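Geranyltranstransferase (Methylococcus capsulatus, PDB 3TS7) probably makes farnesyl diphosphate as a magnesium-dependent polyprenyl synthase of the isoprenoid pathway. Local coordinates at residues Arg43-Gly48 / Pro105-Ala110. Sequence-based numbering, arbitrary orientation.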
# COMPACT_ATOMS: atom_id res chain seq x y z
N ARG B 43 -3.28 -10.83 11.23
CA ARG B 43 -2.80 -12.18 11.52
C ARG B 43 -3.80 -13.28 11.18
O ARG B 43 -3.41 -14.37 10.77
CB ARG B 43 -2.39 -12.30 12.99
CG ARG B 43 -1.04 -11.68 13.26
CD ARG B 43 -0.71 -11.61 14.73
NE ARG B 43 0.71 -11.33 14.87
CZ ARG B 43 1.64 -12.27 14.94
NH1 ARG B 43 2.92 -11.94 15.03
NH2 ARG B 43 1.29 -13.56 14.91
N TYR B 44 -5.09 -12.99 11.36
CA TYR B 44 -6.17 -13.95 11.08
C TYR B 44 -6.24 -14.24 9.59
O TYR B 44 -6.48 -15.37 9.18
CB TYR B 44 -7.50 -13.38 11.56
CG TYR B 44 -8.73 -14.18 11.22
CD1 TYR B 44 -9.24 -15.13 12.12
CD2 TYR B 44 -9.43 -13.95 10.03
CE1 TYR B 44 -10.40 -15.84 11.83
CE2 TYR B 44 -10.58 -14.67 9.72
CZ TYR B 44 -11.05 -15.61 10.62
OH TYR B 44 -12.20 -16.32 10.32
N SER B 45 -6.03 -13.20 8.80
CA SER B 45 -6.05 -13.30 7.35
C SER B 45 -4.75 -13.83 6.75
O SER B 45 -4.78 -14.56 5.76
CB SER B 45 -6.42 -11.96 6.75
OG SER B 45 -7.74 -11.60 7.11
N VAL B 46 -3.61 -13.50 7.35
CA VAL B 46 -2.32 -13.90 6.77
C VAL B 46 -1.87 -15.30 7.18
O VAL B 46 -1.37 -16.06 6.35
CB VAL B 46 -1.21 -12.87 7.07
CG1 VAL B 46 0.17 -13.38 6.66
CG2 VAL B 46 -1.50 -11.60 6.36
N LEU B 47 -2.06 -15.64 8.45
CA LEU B 47 -1.44 -16.84 9.00
C LEU B 47 -2.38 -18.04 8.97
O LEU B 47 -3.57 -17.89 8.68
CB LEU B 47 -0.93 -16.58 10.42
CG LEU B 47 0.19 -15.56 10.57
CD1 LEU B 47 0.45 -15.27 12.04
CD2 LEU B 47 1.48 -16.01 9.86
N GLY B 48 -1.82 -19.21 9.26
CA GLY B 48 -2.60 -20.46 9.32
C GLY B 48 -2.72 -21.19 7.99
O GLY B 48 -3.68 -21.94 7.79
N PRO B 105 -14.44 -18.11 8.38
CA PRO B 105 -15.11 -16.86 7.98
C PRO B 105 -14.11 -15.79 7.48
O PRO B 105 -12.98 -15.76 7.93
CB PRO B 105 -15.79 -16.41 9.27
CG PRO B 105 -16.02 -17.69 10.03
CD PRO B 105 -14.81 -18.52 9.75
N THR B 106 -14.54 -14.95 6.53
CA THR B 106 -13.67 -13.90 5.98
C THR B 106 -13.43 -12.78 7.00
O THR B 106 -14.16 -12.68 8.00
CB THR B 106 -14.26 -13.29 4.69
OG1 THR B 106 -15.65 -13.00 4.87
CG2 THR B 106 -14.09 -14.23 3.50
N CYS B 107 -12.43 -11.94 6.75
CA CYS B 107 -12.01 -10.91 7.71
C CYS B 107 -13.12 -9.94 8.14
O CYS B 107 -13.22 -9.60 9.32
CB CYS B 107 -10.82 -10.12 7.15
SG CYS B 107 -9.96 -9.10 8.36
N HIS B 108 -13.96 -9.52 7.19
CA HIS B 108 -15.09 -8.64 7.50
C HIS B 108 -16.22 -9.34 8.28
O HIS B 108 -16.91 -8.70 9.07
CB HIS B 108 -15.63 -7.95 6.25
CG HIS B 108 -16.29 -8.88 5.28
ND1 HIS B 108 -17.66 -8.92 5.09
CD2 HIS B 108 -15.78 -9.81 4.44
CE1 HIS B 108 -17.96 -9.83 4.18
NE2 HIS B 108 -16.83 -10.38 3.77
N LYS B 109 -16.40 -10.64 8.06
CA LYS B 109 -17.37 -11.41 8.84
C LYS B 109 -16.85 -11.68 10.23
O LYS B 109 -17.57 -11.48 11.21
CB LYS B 109 -17.73 -12.74 8.15
CG LYS B 109 -18.72 -12.61 7.02
CD LYS B 109 -20.05 -12.04 7.48
CE LYS B 109 -20.72 -11.26 6.36
NZ LYS B 109 -22.18 -11.08 6.58
N ALA B 110 -15.59 -12.10 10.33
CA ALA B 110 -14.95 -12.48 11.59
C ALA B 110 -14.71 -11.30 12.54
O ALA B 110 -14.60 -11.50 13.75
CB ALA B 110 -13.65 -13.21 11.32
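The last turn of helix 36-46 faces Pro105 and Thr106 and the short helix 107-110 that they lead into, the backbones coming nearest at Ser45 and Cys107, whose CA atoms are 6.4 Å apart. The contact belongs to the all-helical fold of the polyprenyl synthases: it ties an early helix to the segment Pro105-Ala110, which follows, in sequence, the aspartate-rich region at the end of helix 73-90 and just beyond; in this family that region usually binds magnesium and the substrate diphosphate.

Tyr44 spans the gap. CG stands anti to the backbone N (chi1 174°), which carries the ring across to the second segment, and its OH donates a 2.6 Å hydrogen bond to Pro105 O. The C=O...OH angle is 128° and the hydroxyl is tilted 26° from the carbonyl plane, while Pro105 O lies at the edge of the tyrosine ring, in its plane. Tyrosine suits the place because it is long enough to reach this carbonyl and still offers carbon for packing: Ala110 CB comes obliquely to within 3.6 Å of Tyr44 CZ, and its small methyl fits beside the ring. Pro105, its side chain crossing the tyrosine at about a right angle, brings CD to 3.5 Å from Tyr44 OH.

Lys104 adds a cation-pi contact to the ring and a hydrogen bond to Tyr44 O. Thr106, at the N-cap position, makes no capping bond with its side chain; its OG1 hydrogen-bonds to Asp98 O, as does His108 NE2. The small side chains of Ser45 and Cys107 suit the close backbones; Ser45 OG, weakly bonded to Ala41 O, rests 3.4 Å from Cys107 CB.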